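Local coordinates for protein helix-turn-helix transcriptional regulator (PDB 5XHX) that probably binds DNA as a LuxR-family transcriptional regulator, seen here as its N-terminal ligand-binding-type domain without the DNA-binding part, at residues 21-26 / 171-176; 28-33 / 43-48; 47-52 / 133-138; 128-133 / 140-145. All coordinates share one frame; numbering follows the deposited sequence.

Contact 1: residues 21-26 / 171-176; sequences EALDRP and KKRIHF
Arg173 NH1 is gripped by two backbone carbonyls of the 21-26 loop. It donates to Leu23 O at 2.8 Å and to Arg25 O at 2.7 Å. The contact belongs to the alpha-beta-alpha sandwich of the LuxR ligand-binding domain. It ties the loop between helices 11-21 and 28-36 to the end of helix 153-173. Leu23 O lies in the guanidinium plane, but NH1 sits well above the plane of that carbonyl. Arg25 O is tilted from the guanidinium plane and also takes a weak bond from NH2. In Arg173, CG is anti to the backbone N (chi1 167°); a bend at chi2 turns the chain toward the loop carbonyls. Its NE makes a salt bridge to Glu177. Leu23 and Arg173 pass one another heading opposite ways, and Leu23 CD1 comes to 3.7 Å from Arg173 CB. Leu23 also crosses Phe176 at about a right angle, with Leu23 CG 3.8 Å from Phe176 CE2. Nearby, Lys172 NZ bonds to Glu21 O of the second subunit, so this region also joins the dimer. Asp24 CB covers one face of the Phe176 ring in a CH-pi contact, offset toward the rim and 3.5 Å from Phe176 CD1.

Contact 2: residues 28-33 / 43-48; sequences FWRILA and DNWAAL
Trp45 sets CG between its backbone N and carbonyl carbon (chi1 53°), and Trp29 sets CG anti to its carbonyl carbon (chi1 -67°). These choices start the two indoles into the layer between helix 28-33 and strand 44-48. Each indole then takes an alanine methyl over one face. Ala47 CB sits over the centre of the Trp29 ring system, 3.3 Å from Trp29 CD2. Phe28 CD2 lies over the opposite face, so the Trp29 indole is sandwiched. Ala33 CB sits over the five-membered ring of Trp45, 3.4 Å from Trp45 CG and offset toward the rim. Both alanine contacts are CH-pi. The six-membered part of Trp45 meets Arg30 and Trp29. Trp45 CZ2 is 3.4 Å from Arg30 CA, and Trp45 CZ3 is 3.8 Å from Trp29 CB. Arg30 touches with CB and CG, while its guanidinium leads away. The axes of the two short segments come to 9.0 Å at their nearest, with the alanine methyls and indoles between them. The contact is apolar and buried, and Trp29 NE1 donates a hydrogen bond to Glu177 OE2. Helix 28-36 here covers one face of the antiparallel sheet, the helix-on-sheet packing of the LuxR-type alpha-beta-alpha sandwich.

Contact 3: residues 47-52 / 133-138; sequences ALIFSD and VPLDGE
Glu138 stretches its side chain across to Ser51 and Asp52. From CB the chain leaves with CG anti to the backbone N (chi1 -175°) and stays extended beyond it. Glu138 CG runs beside the Asp52 carboxylate, 3.5 Å from Asp52 OD2. Glu138 CD is also 3.5 Å from Asp52 N. At the tip, Glu138 OE1 accepts a short bond from Asp52 N at 2.6 Å, with an angle of 148° at the hydrogen. It uses its anti lone pair, away from OE2. Glu138 OE1 is crowded by Asp52 CB at 3.1 Å and also touches Ser51 CB. The two carboxylates are close: Asp52 OD2 and Glu138 OE1 are 4.1 Å apart. This repulsion is probably offset by Arg92, which makes a salt bridge to Asp52 OD1 and a hydrogen bond to Glu138 O. Glu138 O also receives a CA-H...O contact from Ser51 CA. The backbone of Glu138 is set by an Asx turn, in which Asp136 OD1 accepts from Glu138 N at 2.6 Å. A second, apolar touch joins Ile49 CD1 to Leu135 CD1 at 4.0 Å, where the two side chains lie roughly perpendicular. Strands 44-50 and 127-134 are not neighbours in the sheet, since strand 140-147 runs between them. The hairpin turn after strand 127-134 thus bridges over to the end of strand 44-50, with Leu135 also resting on Leu141 and on Lys171 of helix 153-173.

Contact 4: residues 128-133 / 140-145; sequences EVQYNV and TLCLSL
Val129 and Leu145, Tyr131 and Leu143, and Val133 and Leu141 are the hydrogen-bonded pairs of an antiparallel beta hairpin. Each pair makes two backbone bonds, such as Leu145 N to Val129 O at 2.8 Å and Val133 N to Leu141 O at 2.7 Å. Gln130 with Ser144 and Asn132 with Cys142 are the non-hydrogen-bonded pairs between them. CA-H...O contacts add to the backbone bonds; Gln130 CA is 3.1 Å from Leu143 O. Polar side chains gather on the face of Gln130, Asn132, Cys142 and Ser144. Ser144 OG donates to Glu128 OE1 at 2.8 Å, meeting it from above the carboxylate plane. Gln130 has CG anti to its backbone N (chi1 -168°); its chain is extended, and Gln130 CD lies 3.5 Å from Cys142 CB. Gln130 NE2 donates to Asn132 OD1 at 2.7 Å. The other face is mostly apolar. There Val129 CG2 packs on Leu145 CB at 3.8 Å, and Leu145 CD1 meets the edge of the Tyr131 ring. Tyr131 OH bonds to Phe159 O of helix 153-173. That helix and helix 28-36 cover the apolar face, helix 86-92 lies against the polar one, and strands 98-101 and 44-50 flank the hairpin.

Contacts 2 and 4 are buried core, while contacts 1 and 3 are partly buried and lie farther from the centre of the chain. Contact 4 is the backbone-bonded middle of the sheet. Contact 2 lays helix 28-36 on the neighbouring strand 44-50 by aromatic and methyl packing. Ala46 O and Leu48 O probably bond to Ser144 N and Cys142 N, joining the two. Contact 3 uses the far end of strand 44-50 and the hairpin turn of contact 4, where a carboxylate and a peptide N-H take the main part, beside one small apolar touch. Contact 1 relies on an arginine reaching carbonyls, and Arg173 also packs on Phe28 and Trp29 of contact 2.

Contact 1: residues 21-26 / 171-176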
# COMPACT_ATOMS: atom_id res chain seq x y z
N GLU A 21 -1.74 -2.42 -6.13
CA GLU A 21 -2.32 -1.89 -7.33
C GLU A 21 -3.85 -1.94 -7.31
O GLU A 21 -4.52 -1.13 -7.89
CB GLU A 21 -1.74 -2.66 -8.52
CG GLU A 21 -2.10 -2.14 -9.86
CD GLU A 21 -1.54 -0.77 -10.15
OE1 GLU A 21 -2.28 0.06 -10.69
OE2 GLU A 21 -0.38 -0.52 -9.82
N ALA A 22 -4.39 -2.92 -6.60
CA ALA A 22 -5.83 -3.13 -6.47
C ALA A 22 -6.48 -2.21 -5.45
O ALA A 22 -7.71 -2.25 -5.30
CB ALA A 22 -6.10 -4.59 -6.09
N LEU A 23 -5.69 -1.38 -4.76
CA LEU A 23 -6.20 -0.63 -3.62
C LEU A 23 -7.36 0.28 -4.00
O LEU A 23 -8.22 0.57 -3.16
CB LEU A 23 -5.06 0.17 -2.99
CG LEU A 23 -5.30 0.94 -1.68
CD1 LEU A 23 -5.85 0.04 -0.56
CD2 LEU A 23 -4.00 1.61 -1.20
N ASP A 24 -7.43 0.73 -5.26
CA ASP A 24 -8.51 1.59 -5.71
C ASP A 24 -9.44 0.89 -6.69
O ASP A 24 -10.13 1.55 -7.46
CB ASP A 24 -7.95 2.87 -6.34
CG ASP A 24 -7.18 2.60 -7.63
OD1 ASP A 24 -6.97 1.42 -8.00
OD2 ASP A 24 -6.77 3.59 -8.28
N ARG A 25 -9.46 -0.43 -6.68
CA ARG A 25 -10.23 -1.22 -7.62
C ARG A 25 -11.31 -2.00 -6.88
O ARG A 25 -11.19 -2.26 -5.68
CB ARG A 25 -9.31 -2.17 -8.39
CG ARG A 25 -8.15 -1.46 -9.12
CD ARG A 25 -8.67 -0.46 -10.18
NE ARG A 25 -9.54 -1.11 -11.17
CZ ARG A 25 -9.10 -1.87 -12.17
NH1 ARG A 25 -7.80 -2.08 -12.32
NH2 ARG A 25 -9.95 -2.42 -13.03
N PRO A 26 -12.40 -2.37 -7.58
CA PRO A 26 -13.51 -3.06 -6.90
C PRO A 26 -13.11 -4.38 -6.27
O PRO A 26 -13.70 -4.77 -5.24
CB PRO A 26 -14.53 -3.28 -8.03
CG PRO A 26 -14.20 -2.25 -9.05
CD PRO A 26 -12.72 -2.05 -8.98
N LYS A 171 -6.97 0.31 6.39
CA LYS A 171 -7.28 1.70 6.71
C LYS A 171 -7.18 2.58 5.47
O LYS A 171 -8.05 3.43 5.23
CB LYS A 171 -6.33 2.19 7.82
CG LYS A 171 -6.57 3.62 8.30
CD LYS A 171 -8.02 3.85 8.72
CE LYS A 171 -8.16 5.05 9.66
NZ LYS A 171 -7.86 4.68 11.08
N LYS A 172 -6.16 2.36 4.64
CA LYS A 172 -6.01 3.18 3.44
C LYS A 172 -7.09 2.87 2.42
O LYS A 172 -7.53 3.77 1.69
CB LYS A 172 -4.61 2.99 2.84
CG LYS A 172 -3.50 3.60 3.70
CD LYS A 172 -3.76 5.09 3.91
CE LYS A 172 -2.70 5.73 4.78
NZ LYS A 172 -2.99 5.63 6.24
N ARG A 173 -7.57 1.63 2.38
CA ARG A 173 -8.63 1.30 1.42
C ARG A 173 -9.89 2.13 1.63
O ARG A 173 -10.63 2.35 0.67
CB ARG A 173 -8.93 -0.21 1.49
CG ARG A 173 -10.20 -0.67 0.79
CD ARG A 173 -10.22 -0.40 -0.72
NE ARG A 173 -11.46 -0.89 -1.32
CZ ARG A 173 -11.66 -1.07 -2.63
NH1 ARG A 173 -10.70 -0.77 -3.50
NH2 ARG A 173 -12.82 -1.54 -3.07
N ILE A 174 -10.13 2.66 2.84
CA ILE A 174 -11.34 3.45 3.11
C ILE A 174 -11.46 4.64 2.17
O ILE A 174 -12.57 5.03 1.77
CB ILE A 174 -11.36 3.92 4.58
CG1 ILE A 174 -11.64 2.74 5.50
CG2 ILE A 174 -12.41 5.01 4.78
CD1 ILE A 174 -12.76 1.89 5.02
N HIS A 175 -10.34 5.24 1.79
CA HIS A 175 -10.34 6.35 0.87
C HIS A 175 -10.91 6.03 -0.47
O HIS A 175 -11.36 6.90 -1.15
CB HIS A 175 -8.95 6.89 0.70
CG HIS A 175 -8.40 7.44 1.96
ND1 HIS A 175 -8.80 8.65 2.47
CD2 HIS A 175 -7.53 6.92 2.85
CE1 HIS A 175 -8.18 8.86 3.61
NE2 HIS A 175 -7.42 7.82 3.87
N PHE A 176 -10.89 4.77 -0.85
CA PHE A 176 -11.42 4.39 -2.12
C PHE A 176 -12.74 3.68 -2.00
O PHE A 176 -13.19 3.10 -2.94
CB PHE A 176 -10.42 3.55 -2.87
CG PHE A 176 -9.07 4.18 -2.97
CD1 PHE A 176 -8.83 5.15 -3.90
CD2 PHE A 176 -8.07 3.82 -2.13
CE1 PHE A 176 -7.63 5.73 -3.98
CE2 PHE A 176 -6.86 4.40 -2.22
CZ PHE A 176 -6.64 5.36 -3.15

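Contact 2: residues 28-33 / 43-48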
# COMPACT_ATOMS: atom_id res chain seq x y z
N PHE A 28 -10.44 -5.26 -4.67
CA PHE A 28 -9.36 -5.18 -3.68
C PHE A 28 -9.51 -6.23 -2.58
O PHE A 28 -8.56 -6.93 -2.25
CB PHE A 28 -9.30 -3.79 -3.06
CG PHE A 28 -8.46 -3.74 -1.80
CD1 PHE A 28 -7.07 -3.71 -1.88
CD2 PHE A 28 -9.07 -3.76 -0.54
CE1 PHE A 28 -6.29 -3.68 -0.72
CE2 PHE A 28 -8.29 -3.73 0.62
CZ PHE A 28 -6.90 -3.69 0.53
N TRP A 29 -10.71 -6.34 -1.98
CA TRP A 29 -10.86 -7.27 -0.86
C TRP A 29 -10.66 -8.71 -1.29
O TRP A 29 -10.10 -9.52 -0.54
CB TRP A 29 -12.24 -7.09 -0.20
CG TRP A 29 -12.37 -5.77 0.46
CD1 TRP A 29 -13.10 -4.71 0.02
CD2 TRP A 29 -11.70 -5.33 1.65
NE1 TRP A 29 -12.96 -3.66 0.88
CE2 TRP A 29 -12.11 -4.01 1.89
CE3 TRP A 29 -10.83 -5.95 2.56
CZ2 TRP A 29 -11.65 -3.27 2.99
CZ3 TRP A 29 -10.38 -5.22 3.65
CH2 TRP A 29 -10.79 -3.90 3.86
N ARG A 30 -11.11 -9.06 -2.50
CA ARG A 30 -10.83 -10.40 -3.02
C ARG A 30 -9.33 -10.65 -3.11
O ARG A 30 -8.86 -11.73 -2.75
CB ARG A 30 -11.50 -10.60 -4.39
CG ARG A 30 -11.29 -12.03 -4.93
CD ARG A 30 -11.93 -12.29 -6.31
NE ARG A 30 -11.52 -11.31 -7.32
CZ ARG A 30 -10.46 -11.43 -8.11
NH1 ARG A 30 -9.67 -12.50 -8.02
NH2 ARG A 30 -10.18 -10.48 -9.00
N ILE A 31 -8.56 -9.65 -3.57
CA ILE A 31 -7.12 -9.86 -3.71
C ILE A 31 -6.45 -9.94 -2.34
O ILE A 31 -5.52 -10.73 -2.14
CB ILE A 31 -6.49 -8.75 -4.58
CG1 ILE A 31 -7.14 -8.71 -5.97
CG2 ILE A 31 -4.96 -8.98 -4.69
CD1 ILE A 31 -7.11 -10.05 -6.67
N LEU A 32 -6.91 -9.14 -1.38
CA LEU A 32 -6.35 -9.23 -0.03
C LEU A 32 -6.62 -10.60 0.59
O LEU A 32 -5.71 -11.25 1.13
CB LEU A 32 -6.92 -8.10 0.84
CG LEU A 32 -6.52 -8.12 2.32
CD1 LEU A 32 -5.00 -8.26 2.50
CD2 LEU A 32 -7.02 -6.86 3.02
N ALA A 33 -7.87 -11.08 0.51
CA ALA A 33 -8.19 -12.40 1.05
C ALA A 33 -7.41 -13.50 0.35
O ALA A 33 -6.98 -14.47 0.98
CB ALA A 33 -9.70 -12.66 0.94
N ASP A 43 -11.45 -20.12 3.12
CA ASP A 43 -12.47 -20.63 2.20
C ASP A 43 -13.56 -19.62 1.89
O ASP A 43 -14.27 -19.79 0.90
CB ASP A 43 -13.11 -21.89 2.78
CG ASP A 43 -12.12 -23.02 2.94
OD1 ASP A 43 -11.27 -23.17 2.05
OD2 ASP A 43 -12.19 -23.72 3.97
N ASN A 44 -13.73 -18.61 2.73
CA ASN A 44 -14.70 -17.55 2.48
C ASN A 44 -14.16 -16.29 3.14
O ASN A 44 -13.22 -16.34 3.94
CB ASN A 44 -16.09 -17.95 3.01
CG ASN A 44 -17.24 -17.35 2.18
OD1 ASN A 44 -17.15 -16.22 1.68
ND2 ASN A 44 -18.34 -18.11 2.03
N TRP A 45 -14.76 -15.15 2.80
CA TRP A 45 -14.29 -13.89 3.36
C TRP A 45 -15.38 -12.85 3.18
O TRP A 45 -16.24 -12.98 2.30
CB TRP A 45 -12.98 -13.43 2.72
CG TRP A 45 -13.04 -13.37 1.24
CD1 TRP A 45 -12.68 -14.36 0.35
CD2 TRP A 45 -13.50 -12.28 0.45
NE1 TRP A 45 -12.90 -13.93 -0.94
CE2 TRP A 45 -13.41 -12.66 -0.90
CE3 TRP A 45 -14.00 -11.01 0.76
CZ2 TRP A 45 -13.78 -11.82 -1.94
CZ3 TRP A 45 -14.38 -10.18 -0.27
CH2 TRP A 45 -14.27 -10.58 -1.61
N ALA A 46 -15.32 -11.83 4.02
CA ALA A 46 -16.20 -10.67 3.89
C ALA A 46 -15.47 -9.46 4.46
O ALA A 46 -14.70 -9.58 5.41
CB ALA A 46 -17.53 -10.90 4.62
N ALA A 47 -15.69 -8.30 3.84
CA ALA A 47 -15.24 -7.03 4.40
C ALA A 47 -16.46 -6.18 4.73
O ALA A 47 -17.36 -6.03 3.89
CB ALA A 47 -14.32 -6.29 3.43
N LEU A 48 -16.50 -5.63 5.94
CA LEU A 48 -17.69 -4.92 6.40
C LEU A 48 -17.30 -3.91 7.47
O LEU A 48 -16.24 -4.01 8.10
CB LEU A 48 -18.76 -5.91 6.92
CG LEU A 48 -18.56 -6.79 8.16
CD1 LEU A 48 -19.85 -7.60 8.49
CD2 LEU A 48 -17.38 -7.79 8.00

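Contact 3: residues 47-52 / 133-138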
# COMPACT_ATOMS: atom_id res chain seq x y z
N ALA A 47 -15.69 -8.30 3.84
CA ALA A 47 -15.24 -7.03 4.40
C ALA A 47 -16.46 -6.18 4.73
O ALA A 47 -17.36 -6.03 3.89
CB ALA A 47 -14.32 -6.29 3.43
N LEU A 48 -16.50 -5.63 5.94
CA LEU A 48 -17.69 -4.92 6.40
C LEU A 48 -17.30 -3.91 7.47
O LEU A 48 -16.24 -4.01 8.10
CB LEU A 48 -18.76 -5.91 6.92
CG LEU A 48 -18.56 -6.79 8.16
CD1 LEU A 48 -19.85 -7.60 8.49
CD2 LEU A 48 -17.38 -7.79 8.00
N ILE A 49 -18.20 -2.95 7.70
CA ILE A 49 -18.02 -1.97 8.76
C ILE A 49 -19.15 -2.15 9.77
O ILE A 49 -20.33 -2.03 9.42
CB ILE A 49 -17.99 -0.54 8.20
CG1 ILE A 49 -16.82 -0.39 7.21
CG2 ILE A 49 -17.90 0.47 9.34
CD1 ILE A 49 -16.83 0.96 6.43
N PHE A 50 -18.78 -2.47 11.00
CA PHE A 50 -19.70 -2.50 12.13
C PHE A 50 -19.80 -1.10 12.73
O PHE A 50 -18.86 -0.29 12.66
CB PHE A 50 -19.23 -3.48 13.20
CG PHE A 50 -19.29 -4.93 12.80
CD1 PHE A 50 -20.42 -5.46 12.21
CD2 PHE A 50 -18.21 -5.77 13.05
CE1 PHE A 50 -20.48 -6.83 11.88
CE2 PHE A 50 -18.25 -7.13 12.72
CZ PHE A 50 -19.39 -7.67 12.15
N SER A 51 -20.94 -0.82 13.36
CA SER A 51 -21.18 0.47 13.99
C SER A 51 -22.36 0.30 14.95
O SER A 51 -22.76 -0.82 15.27
CB SER A 51 -21.46 1.55 12.95
OG SER A 51 -22.76 1.39 12.40
N ASP A 52 -22.91 1.43 15.41
CA ASP A 52 -24.12 1.38 16.21
C ASP A 52 -25.38 1.27 15.37
O ASP A 52 -26.48 1.20 15.93
CB ASP A 52 -24.21 2.61 17.13
CG ASP A 52 -23.18 2.59 18.24
OD1 ASP A 52 -22.62 1.50 18.55
OD2 ASP A 52 -22.92 3.66 18.82
N VAL A 133 -10.32 -2.99 12.51
CA VAL A 133 -9.65 -1.71 12.39
C VAL A 133 -10.63 -0.61 12.78
O VAL A 133 -11.54 -0.28 12.01
CB VAL A 133 -9.09 -1.49 10.98
CG1 VAL A 133 -8.44 -0.11 10.86
CG2 VAL A 133 -8.10 -2.61 10.65
N PRO A 134 -10.49 -0.04 13.97
CA PRO A 134 -11.33 1.11 14.35
C PRO A 134 -11.17 2.25 13.35
O PRO A 134 -10.05 2.58 12.95
CB PRO A 134 -10.81 1.50 15.74
CG PRO A 134 -10.20 0.24 16.29
CD PRO A 134 -9.66 -0.52 15.09
N LEU A 135 -12.29 2.81 12.91
CA LEU A 135 -12.27 3.94 12.00
C LEU A 135 -12.50 5.26 12.71
O LEU A 135 -11.96 6.29 12.28
CB LEU A 135 -13.34 3.79 10.91
CG LEU A 135 -13.09 2.65 9.94
CD1 LEU A 135 -14.09 2.69 8.78
CD2 LEU A 135 -11.64 2.71 9.45
N ASP A 136 -13.27 5.23 13.78
CA ASP A 136 -13.48 6.40 14.61
C ASP A 136 -14.05 5.88 15.93
O ASP A 136 -13.89 4.71 16.27
CB ASP A 136 -14.38 7.42 13.90
CG ASP A 136 -15.72 6.84 13.51
OD1 ASP A 136 -16.52 6.54 14.43
OD2 ASP A 136 -15.99 6.67 12.30
N GLY A 137 -14.75 6.76 16.66
CA GLY A 137 -15.30 6.35 17.93
C GLY A 137 -16.43 5.34 17.82
O GLY A 137 -16.75 4.68 18.82
N GLU A 138 -17.03 5.19 16.64
CA GLU A 138 -18.17 4.29 16.51
C GLU A 138 -17.97 3.17 15.49
O GLU A 138 -18.56 2.10 15.67
CB GLU A 138 -19.44 5.07 16.13
CG GLU A 138 -20.71 4.19 16.10
CD GLU A 138 -21.78 4.74 15.18
OE1 GLU A 138 -22.67 3.97 14.76
OE2 GLU A 138 -21.71 5.95 14.86

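Contact 4: residues 128-133 / 140-145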
# COMPACT_ATOMS: atom_id res chain seq x y z
N GLU A 128 -13.27 -19.02 12.02
CA GLU A 128 -13.24 -17.66 11.53
C GLU A 128 -12.16 -16.88 12.25
O GLU A 128 -11.95 -17.07 13.45
CB GLU A 128 -14.60 -16.95 11.74
CG GLU A 128 -14.79 -15.71 10.89
CD GLU A 128 -16.14 -15.02 11.11
OE1 GLU A 128 -16.30 -13.83 10.72
OE2 GLU A 128 -17.04 -15.67 11.70
N VAL A 129 -11.49 -15.98 11.52
CA VAL A 129 -10.71 -14.92 12.15
C VAL A 129 -11.15 -13.61 11.52
O VAL A 129 -11.71 -13.58 10.44
CB VAL A 129 -9.18 -15.08 11.99
CG1 VAL A 129 -8.71 -16.39 12.58
CG2 VAL A 129 -8.79 -14.96 10.50
N GLN A 130 -10.84 -12.53 12.21
CA GLN A 130 -11.19 -11.21 11.72
C GLN A 130 -10.11 -10.22 12.11
O GLN A 130 -9.70 -10.18 13.27
CB GLN A 130 -12.55 -10.79 12.30
CG GLN A 130 -13.20 -9.60 11.68
CD GLN A 130 -14.59 -9.38 12.26
OE1 GLN A 130 -15.58 -9.83 11.70
NE2 GLN A 130 -14.64 -8.74 13.40
N TYR A 131 -9.68 -9.40 11.15
CA TYR A 131 -8.94 -8.18 11.47
C TYR A 131 -9.93 -7.04 11.72
O TYR A 131 -10.78 -6.78 10.87
CB TYR A 131 -8.01 -7.78 10.32
CG TYR A 131 -6.80 -8.69 10.09
CD1 TYR A 131 -5.60 -8.48 10.78
CD2 TYR A 131 -6.86 -9.72 9.17
CE1 TYR A 131 -4.49 -9.29 10.55
CE2 TYR A 131 -5.77 -10.53 8.92
CZ TYR A 131 -4.59 -10.31 9.61
OH TYR A 131 -3.52 -11.12 9.35
N ASN A 132 -9.80 -6.37 12.87
CA ASN A 132 -10.67 -5.26 13.28
C ASN A 132 -9.87 -3.97 13.27
O ASN A 132 -8.88 -3.87 14.00
CB ASN A 132 -11.23 -5.45 14.69
CG ASN A 132 -12.34 -6.43 14.76
OD1 ASN A 132 -12.41 -7.35 13.96
ND2 ASN A 132 -13.26 -6.22 15.72
N VAL A 133 -10.32 -2.99 12.51
CA VAL A 133 -9.65 -1.71 12.39
C VAL A 133 -10.63 -0.61 12.78
O VAL A 133 -11.54 -0.28 12.01
CB VAL A 133 -9.09 -1.49 10.98
CG1 VAL A 133 -8.44 -0.11 10.86
CG2 VAL A 133 -8.10 -2.61 10.65
N THR A 140 -16.04 0.30 12.99
CA THR A 140 -14.95 -0.66 12.98
C THR A 140 -14.93 -1.35 11.63
O THR A 140 -15.90 -2.04 11.26
CB THR A 140 -15.09 -1.71 14.09
OG1 THR A 140 -15.33 -1.07 15.34
CG2 THR A 140 -13.80 -2.55 14.21
N LEU A 141 -13.84 -1.17 10.88
CA LEU A 141 -13.66 -1.89 9.62
C LEU A 141 -13.13 -3.29 9.89
O LEU A 141 -12.14 -3.46 10.61
CB LEU A 141 -12.71 -1.12 8.70
CG LEU A 141 -12.22 -1.81 7.42
CD1 LEU A 141 -13.39 -2.08 6.47
CD2 LEU A 141 -11.19 -0.94 6.71
N CYS A 142 -13.78 -4.30 9.32
CA CYS A 142 -13.43 -5.68 9.65
C CYS A 142 -13.24 -6.49 8.39
O CYS A 142 -14.01 -6.37 7.43
CB CYS A 142 -14.51 -6.33 10.51
SG CYS A 142 -14.77 -5.50 12.07
N LEU A 143 -12.21 -7.32 8.40
CA LEU A 143 -11.98 -8.29 7.35
C LEU A 143 -12.13 -9.65 8.00
O LEU A 143 -11.30 -10.05 8.82
CB LEU A 143 -10.60 -8.14 6.70
CG LEU A 143 -10.26 -9.32 5.77
CD1 LEU A 143 -11.26 -9.40 4.59
CD2 LEU A 143 -8.82 -9.20 5.28
N SER A 144 -13.21 -10.35 7.66
CA SER A 144 -13.47 -11.68 8.17
C SER A 144 -12.91 -12.70 7.20
O SER A 144 -13.11 -12.57 5.99
CB SER A 144 -14.98 -11.91 8.36
OG SER A 144 -15.27 -13.29 8.20
N LEU A 145 -12.19 -13.69 7.72
CA LEU A 145 -11.68 -14.80 6.92
C LEU A 145 -12.23 -16.07 7.53
O LEU A 145 -11.96 -16.36 8.70
CB LEU A 145 -10.15 -14.83 6.91
CG LEU A 145 -9.41 -13.54 6.54
CD1 LEU A 145 -7.90 -13.73 6.79
CD2 LEU A 145 -9.66 -13.14 5.11